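Local coordinates for protein eukaryotic translation initiation factor 4E type 5 (Leishmania major, PDB 7KCJ) that probably binds the 7-methylguanosine cap of mRNA and acts in the initiation of translation, at residues S97-N102 and H166-F171; E114-V119 and I153-W158; A175-G180 and N184-A189. All coordinates share one frame; numbering follows the deposited sequence.

In the fold
All three contacts join helices to one curved antiparallel sheet. Interactions 1 and 3 share helix 165-178, whose earlier part meets strand 97-103 and whose last turn meets the edge strand 186-191; interaction 2 sets helix 108-121 against strand 153-159. Strand 97-103 lies between the other two strands, so backbone hydrogen bonds tie the contacts together, and L115 of interaction 2 packs on A175 and M176 of interaction 3. Interactions 1 and 2 are buried and wholly aliphatic, interaction 2 lying nearest the centre of the chain. Interaction 3, farther out and partly buried, sets a methionine methyl over a tyrosine ring in place of aliphatic against aliphatic.

Interaction 1: residues S97-N102 and H166-F171; sequences SRIMIN and HAVAEF
I99 meets V168 and A169, the terminal methyl of one isoleucine carrying the contact between strand 97-102 and helix segment 166-171. At the start of the strand, S97 packs on S162 and on S165, where the chain enters the helix. R98 turns to the opposite face of the sheet; there its NH1 forms a salt bridge with E156 OE1 and its NE donates to the carbonyl of S192. I99 points its CB at the helix, and its CG1 stands beside the backbone N (chi1 -70°) with the chain running on nearly extended, which carries CD1 to the helix surface. CD1 lies 3.7 Å from V168 CG1, where the two branched side chains cross obliquely. It also comes 4.0 Å from A169 CB and 3.9 Å from A169 N, so it rests partly on the helix backbone, with V168 supplying the methyl on one flank and A169 the one on the other. V168 offers the branch anti to its own N (chi1 171°); A169, whose CB is aimed neither at the strand nor away from it, has a single methyl, consistent with the 7.1 Å between its CA and the CA of I99. This is the layered eIF4E fold, a curved antiparallel sheet with its long helices packed on one face and, in the family, the cap site on the other. M100 again faces away from the helix and lies over R154 and E156, while its backbone pairs with A189 of the neighbouring strand. I101 returns to the helix side and reaches L172, one turn beyond V168. N102, on the far face once more, uses both ends of its amide, ND2 donating to N187 OD1 and OD1 accepting from R154 NE.

Interaction 2: residues E114-V119 and I153-W158; sequences ELVLAV and IRVEVW
V116 of helix segment 114-119 meets V155 and V157 of strand 153-158 through a single methyl. Its CG1, trans to the backbone N (chi1 -180°), lies 3.7 Å from V155 CG1 and 3.9 Å from V157 CG2, so it bridges the two, lying over the gap between successive residues on the helix side of the strand. The two strand valines have almost the same rotamer but offer different branches: V155 presents the methyl opposite its N (chi1 -176°) and slides past V116 in the reverse direction, whereas V157 turns in the methyl beside its N and crosses V116 at a slant. I101 and L139, from the flanking strands, pack beside these valines.

E156, between the valines, points the other way. Its extended chain carries the carboxylate to the opposite face, where W158 NE1 donates to OE1 at 3.0 Å in a nearly straight bond (170°). The acceptor lies in the indole plane, yet the N-H comes from well above the carboxylate plane; OE2 has its own salt bridge to R140 NE. The bond, with Y90 and F193 against the indole, helps fix the turn of the W158 ring on the face that carries the cap site in eIF4E proteins. On the helix side, by contrast, methyl meets methyl with no polar atom engaged, so at this point helix 108-121 probably rests on the sheet through shape and exclusion of water, not directional bonds.

Interaction 3: residues A175-G180 and N184-A189; sequences AMRAKG and NSYNIA
M176 lays its CE methyl over one face of the Y186 ring, 3.8 Å from the centroid and 19° off the ring normal, displaced toward the CD2 rim. The methionine chain bends at both chi2 and chi3, folding back over the ring; SD stays above the same face but farther off, 5.0 Å from the centroid. Y186 holds its CG between the backbone N and the carbonyl carbon (chi1 70°), sending the phenol from strand 186-189 to the helix; the two side chains pass each other in opposite directions. The hydroxyl end touches the helix: OH lies 3.5 Å from M176 CB and 3.9 Å from R177 CG, the R177 side chain crossing that of Y186 at about a right angle. S185 OG sits at the ring edge, in plane, and hydrogen-bonds to A182 O and T108 OG1. Just beyond, the helix closes in a Schellman motif at the positive-phi G180, whose N bonds to R177 O. A CH-pi contact of the CE methyl, with the sulfur more distant above the same face as in Met-aromatic pairs, joins the C-terminal end of helix 165-178 to an edge strand of the eIF4E sheet.

Interaction 1: residues S97-N102 and H166-F171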
# COMPACT_ATOMS: atom_id res chain seq x y z
N SER A 97 6.72 4.61 -11.44
CA SER A 97 6.66 5.72 -10.49
C SER A 97 5.65 5.38 -9.36
O SER A 97 5.16 4.25 -9.31
CB SER A 97 6.35 7.04 -11.20
OG SER A 97 5.08 7.05 -11.82
N ARG A 98 5.39 6.33 -8.44
CA ARG A 98 4.50 6.04 -7.33
C ARG A 98 3.48 7.12 -7.03
O ARG A 98 3.65 8.27 -7.42
CB ARG A 98 5.33 5.70 -6.08
CG ARG A 98 6.09 6.88 -5.52
CD ARG A 98 7.13 6.46 -4.51
NE ARG A 98 7.97 7.60 -4.14
CZ ARG A 98 8.39 7.86 -2.90
NH1 ARG A 98 8.05 7.06 -1.90
NH2 ARG A 98 9.12 8.93 -2.66
N ILE A 99 2.40 6.72 -6.34
CA ILE A 99 1.35 7.63 -5.89
C ILE A 99 1.23 7.48 -4.38
O ILE A 99 1.10 6.36 -3.89
CB ILE A 99 0.00 7.36 -6.62
CG1 ILE A 99 0.07 7.75 -8.10
CG2 ILE A 99 -1.15 8.07 -5.93
CD1 ILE A 99 -1.07 7.24 -8.91
N MET A 100 1.34 8.58 -3.64
CA MET A 100 1.19 8.54 -2.18
C MET A 100 -0.14 9.14 -1.82
O MET A 100 -0.47 10.23 -2.29
CB MET A 100 2.29 9.33 -1.45
CG MET A 100 3.67 9.08 -1.95
SD MET A 100 4.31 7.43 -1.98
CE MET A 100 4.87 7.32 -0.27
N ILE A 101 -0.91 8.43 -1.01
CA ILE A 101 -2.20 8.89 -0.52
C ILE A 101 -2.14 8.92 1.00
O ILE A 101 -2.03 7.85 1.62
CB ILE A 101 -3.33 7.95 -1.01
CG1 ILE A 101 -3.35 7.83 -2.54
CG2 ILE A 101 -4.69 8.41 -0.49
CD1 ILE A 101 -3.74 6.55 -3.00
N ASN A 102 -2.20 10.10 1.61
CA ASN A 102 -2.22 10.21 3.08
C ASN A 102 -3.65 10.33 3.56
O ASN A 102 -4.39 11.17 3.05
CB ASN A 102 -1.42 11.40 3.56
CG ASN A 102 0.05 11.25 3.28
OD1 ASN A 102 0.77 10.57 4.02
ND2 ASN A 102 0.53 11.86 2.21
N HIS A 166 -0.96 10.03 -14.16
CA HIS A 166 -1.97 11.07 -14.15
C HIS A 166 -3.40 10.51 -14.20
O HIS A 166 -4.23 10.93 -13.41
CB HIS A 166 -1.72 12.13 -15.23
CG HIS A 166 -2.67 13.28 -15.14
ND1 HIS A 166 -2.72 14.09 -14.02
CD2 HIS A 166 -3.58 13.73 -16.04
CE1 HIS A 166 -3.65 15.00 -14.27
NE2 HIS A 166 -4.19 14.83 -15.48
N ALA A 167 -3.67 9.54 -15.07
CA ALA A 167 -5.00 8.94 -15.16
C ALA A 167 -5.40 8.22 -13.87
O ALA A 167 -6.55 8.36 -13.45
CB ALA A 167 -5.07 7.99 -16.34
N VAL A 168 -4.48 7.47 -13.24
CA VAL A 168 -4.77 6.75 -12.01
C VAL A 168 -5.00 7.75 -10.87
O VAL A 168 -5.97 7.61 -10.12
CB VAL A 168 -3.62 5.75 -11.67
CG1 VAL A 168 -3.80 5.16 -10.27
CG2 VAL A 168 -3.53 4.64 -12.70
N ALA A 169 -4.11 8.75 -10.73
CA ALA A 169 -4.24 9.74 -9.68
C ALA A 169 -5.53 10.53 -9.81
O ALA A 169 -6.21 10.74 -8.80
CB ALA A 169 -3.04 10.68 -9.68
N GLU A 170 -5.91 10.92 -11.04
CA GLU A 170 -7.16 11.67 -11.24
C GLU A 170 -8.38 10.78 -10.99
O GLU A 170 -9.37 11.25 -10.43
CB GLU A 170 -7.24 12.32 -12.62
CG GLU A 170 -8.31 13.40 -12.71
CD GLU A 170 -8.23 14.50 -11.66
OE1 GLU A 170 -7.11 15.00 -11.40
OE2 GLU A 170 -9.29 14.85 -11.10
N PHE A 171 -8.29 9.49 -11.32
CA PHE A 171 -9.38 8.55 -11.05
C PHE A 171 -9.61 8.45 -9.53
O PHE A 171 -10.74 8.49 -9.09
CB PHE A 171 -9.07 7.15 -11.61
CG PHE A 171 -10.16 6.17 -11.26
CD1 PHE A 171 -11.39 6.21 -11.90
CD2 PHE A 171 -10.00 5.27 -10.22
CE1 PHE A 171 -12.41 5.34 -11.55
CE2 PHE A 171 -11.03 4.40 -9.87
CZ PHE A 171 -12.22 4.43 -10.54

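Interaction 2: residues E114-V119 and I153-W158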
# COMPACT_ATOMS: atom_id res chain seq x y z
N GLU A 114 -10.25 1.26 1.48
CA GLU A 114 -11.07 0.32 0.71
C GLU A 114 -11.02 0.63 -0.76
O GLU A 114 -10.85 -0.29 -1.56
CB GLU A 114 -12.54 0.36 1.18
CG GLU A 114 -12.74 -0.18 2.58
CD GLU A 114 -14.16 -0.03 3.08
OE1 GLU A 114 -15.10 -0.20 2.28
OE2 GLU A 114 -14.32 0.26 4.29
N LEU A 115 -11.12 1.92 -1.13
CA LEU A 115 -11.07 2.32 -2.52
C LEU A 115 -9.74 1.96 -3.16
O LEU A 115 -9.74 1.38 -4.25
CB LEU A 115 -11.36 3.82 -2.65
CG LEU A 115 -11.16 4.42 -4.05
CD1 LEU A 115 -12.34 4.09 -4.96
CD2 LEU A 115 -10.92 5.88 -3.97
N VAL A 116 -8.61 2.29 -2.51
CA VAL A 116 -7.28 2.02 -3.06
C VAL A 116 -7.06 0.51 -3.21
O VAL A 116 -6.62 0.06 -4.28
CB VAL A 116 -6.16 2.70 -2.25
CG1 VAL A 116 -4.80 2.38 -2.87
CG2 VAL A 116 -6.36 4.21 -2.21
N LEU A 117 -7.43 -0.28 -2.17
CA LEU A 117 -7.30 -1.74 -2.23
C LEU A 117 -8.09 -2.30 -3.43
O LEU A 117 -7.56 -3.10 -4.19
CB LEU A 117 -7.78 -2.40 -0.93
CG LEU A 117 -6.88 -2.25 0.31
CD1 LEU A 117 -7.52 -2.83 1.54
CD2 LEU A 117 -5.49 -2.88 0.10
N ALA A 118 -9.30 -1.78 -3.65
CA ALA A 118 -10.15 -2.21 -4.77
C ALA A 118 -9.60 -1.79 -6.13
O ALA A 118 -9.52 -2.64 -7.02
CB ALA A 118 -11.57 -1.71 -4.59
N VAL A 119 -9.22 -0.52 -6.31
CA VAL A 119 -8.69 -0.06 -7.59
C VAL A 119 -7.38 -0.79 -7.99
O VAL A 119 -7.17 -1.08 -9.16
CB VAL A 119 -8.55 1.49 -7.67
CG1 VAL A 119 -9.87 2.23 -7.53
CG2 VAL A 119 -7.48 2.04 -6.75
N ILE A 153 -2.77 7.19 8.30
CA ILE A 153 -2.03 6.18 7.56
C ILE A 153 -1.59 6.74 6.19
O ILE A 153 -2.12 7.73 5.71
CB ILE A 153 -2.80 4.84 7.41
CG1 ILE A 153 -4.03 4.99 6.47
CG2 ILE A 153 -3.20 4.27 8.75
CD1 ILE A 153 -4.83 3.71 6.27
N ARG A 154 -0.59 6.09 5.57
CA ARG A 154 -0.17 6.44 4.21
C ARG A 154 -0.21 5.21 3.34
O ARG A 154 0.36 4.19 3.71
CB ARG A 154 1.24 7.03 4.18
CG ARG A 154 1.60 7.49 2.75
CD ARG A 154 3.06 7.84 2.57
NE ARG A 154 3.54 8.85 3.50
CZ ARG A 154 4.82 9.18 3.64
NH1 ARG A 154 5.76 8.55 2.94
NH2 ARG A 154 5.18 10.12 4.51
N VAL A 155 -0.83 5.31 2.18
CA VAL A 155 -0.85 4.23 1.21
C VAL A 155 0.06 4.64 0.06
O VAL A 155 -0.05 5.75 -0.47
CB VAL A 155 -2.27 3.88 0.73
CG1 VAL A 155 -2.23 2.67 -0.21
CG2 VAL A 155 -3.20 3.61 1.91
N GLU A 156 1.02 3.80 -0.28
CA GLU A 156 1.97 4.05 -1.35
C GLU A 156 1.71 3.02 -2.45
O GLU A 156 1.76 1.81 -2.19
CB GLU A 156 3.41 3.90 -0.81
CG GLU A 156 4.51 3.99 -1.86
CD GLU A 156 5.92 3.84 -1.31
OE1 GLU A 156 6.87 4.33 -1.95
OE2 GLU A 156 6.06 3.24 -0.22
N VAL A 157 1.41 3.47 -3.66
CA VAL A 157 1.13 2.59 -4.79
C VAL A 157 2.26 2.66 -5.81
O VAL A 157 2.57 3.75 -6.25
CB VAL A 157 -0.20 3.00 -5.49
CG1 VAL A 157 -0.61 1.96 -6.53
CG2 VAL A 157 -1.33 3.26 -4.49
N TRP A 158 2.85 1.52 -6.21
CA TRP A 158 3.92 1.51 -7.22
C TRP A 158 3.35 1.09 -8.55
O TRP A 158 2.74 0.03 -8.66
CB TRP A 158 5.08 0.56 -6.85
CG TRP A 158 5.88 0.95 -5.63
CD1 TRP A 158 5.73 2.06 -4.85
CD2 TRP A 158 6.94 0.18 -5.04
NE1 TRP A 158 6.63 2.04 -3.81
CE2 TRP A 158 7.39 0.89 -3.91
CE3 TRP A 158 7.56 -1.03 -5.36
CZ2 TRP A 158 8.40 0.41 -3.08
CZ3 TRP A 158 8.60 -1.48 -4.55
CH2 TRP A 158 9.01 -0.75 -3.43

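Interaction 3: residues A175-G180 and N184-A189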
# COMPACT_ATOMS: atom_id res chain seq x y z
N ALA A 175 -12.92 9.73 -7.34
CA ALA A 175 -13.63 8.74 -6.52
C ALA A 175 -13.71 9.13 -5.03
O ALA A 175 -14.72 8.85 -4.39
CB ALA A 175 -13.01 7.36 -6.66
N MET A 176 -12.66 9.77 -4.50
CA MET A 176 -12.64 10.23 -3.12
C MET A 176 -13.62 11.39 -2.93
O MET A 176 -14.31 11.45 -1.90
CB MET A 176 -11.21 10.61 -2.71
CG MET A 176 -10.25 9.41 -2.72
SD MET A 176 -10.40 8.45 -1.20
CE MET A 176 -9.41 9.43 -0.08
N ARG A 177 -13.74 12.30 -3.92
CA ARG A 177 -14.71 13.38 -3.84
C ARG A 177 -16.12 12.79 -3.91
O ARG A 177 -16.97 13.19 -3.14
CB ARG A 177 -14.53 14.39 -5.00
CG ARG A 177 -13.30 15.27 -4.87
CD ARG A 177 -13.30 16.45 -5.82
NE ARG A 177 -12.82 16.14 -7.16
CZ ARG A 177 -11.55 16.19 -7.56
NH1 ARG A 177 -10.60 16.51 -6.69
NH2 ARG A 177 -11.23 15.88 -8.80
N ALA A 178 -16.36 11.83 -4.82
CA ALA A 178 -17.68 11.20 -4.93
C ALA A 178 -18.09 10.45 -3.66
O ALA A 178 -19.29 10.26 -3.43
CB ALA A 178 -17.73 10.27 -6.14
N LYS A 179 -17.12 10.10 -2.80
CA LYS A 179 -17.44 9.49 -1.51
C LYS A 179 -17.89 10.53 -0.44
O LYS A 179 -18.19 10.15 0.69
CB LYS A 179 -16.26 8.63 -1.01
CG LYS A 179 -16.14 7.29 -1.73
CD LYS A 179 -15.18 6.32 -1.02
CE LYS A 179 -15.57 4.88 -1.26
NZ LYS A 179 -14.76 3.92 -0.46
N GLY A 180 -17.93 11.81 -0.78
CA GLY A 180 -18.30 12.87 0.15
C GLY A 180 -17.21 13.16 1.17
O GLY A 180 -17.48 13.79 2.20
N ASN A 184 -9.89 18.44 3.65
CA ASN A 184 -8.84 18.54 4.66
C ASN A 184 -8.42 17.19 5.26
O ASN A 184 -7.58 17.18 6.14
CB ASN A 184 -9.30 19.47 5.80
CG ASN A 184 -10.35 18.92 6.74
OD1 ASN A 184 -10.80 17.77 6.63
ND2 ASN A 184 -10.78 19.74 7.69
N SER A 185 -9.07 16.09 4.88
CA SER A 185 -8.84 14.77 5.49
C SER A 185 -7.90 13.83 4.72
O SER A 185 -7.64 12.71 5.18
CB SER A 185 -10.18 14.08 5.72
OG SER A 185 -10.76 13.71 4.48
N TYR A 186 -7.44 14.26 3.55
CA TYR A 186 -6.57 13.42 2.73
C TYR A 186 -5.82 14.22 1.68
O TYR A 186 -6.23 15.31 1.32
CB TYR A 186 -7.38 12.29 2.02
CG TYR A 186 -8.31 12.78 0.93
CD1 TYR A 186 -9.60 13.22 1.22
CD2 TYR A 186 -7.93 12.74 -0.40
CE1 TYR A 186 -10.44 13.68 0.23
CE2 TYR A 186 -8.79 13.17 -1.41
CZ TYR A 186 -10.04 13.65 -1.08
OH TYR A 186 -10.92 14.04 -2.05
N ASN A 187 -4.76 13.63 1.12
CA ASN A 187 -4.04 14.23 0.01
C ASN A 187 -3.44 13.17 -0.91
O ASN A 187 -3.07 12.07 -0.46
CB ASN A 187 -3.01 15.27 0.44
CG ASN A 187 -2.01 14.73 1.40
OD1 ASN A 187 -1.06 14.02 0.99
ND2 ASN A 187 -2.19 15.05 2.69
N ILE A 188 -3.38 13.49 -2.21
CA ILE A 188 -2.86 12.59 -3.21
C ILE A 188 -1.69 13.27 -3.88
O ILE A 188 -1.79 14.43 -4.29
CB ILE A 188 -3.94 12.20 -4.24
CG1 ILE A 188 -5.14 11.54 -3.55
CG2 ILE A 188 -3.35 11.26 -5.31
CD1 ILE A 188 -6.32 11.36 -4.39
N ALA A 189 -0.57 12.56 -4.00
CA ALA A 189 0.61 13.11 -4.64
C ALA A 189 1.23 12.10 -5.59
O ALA A 189 1.19 10.90 -5.33
CB ALA A 189 1.62 13.53 -3.58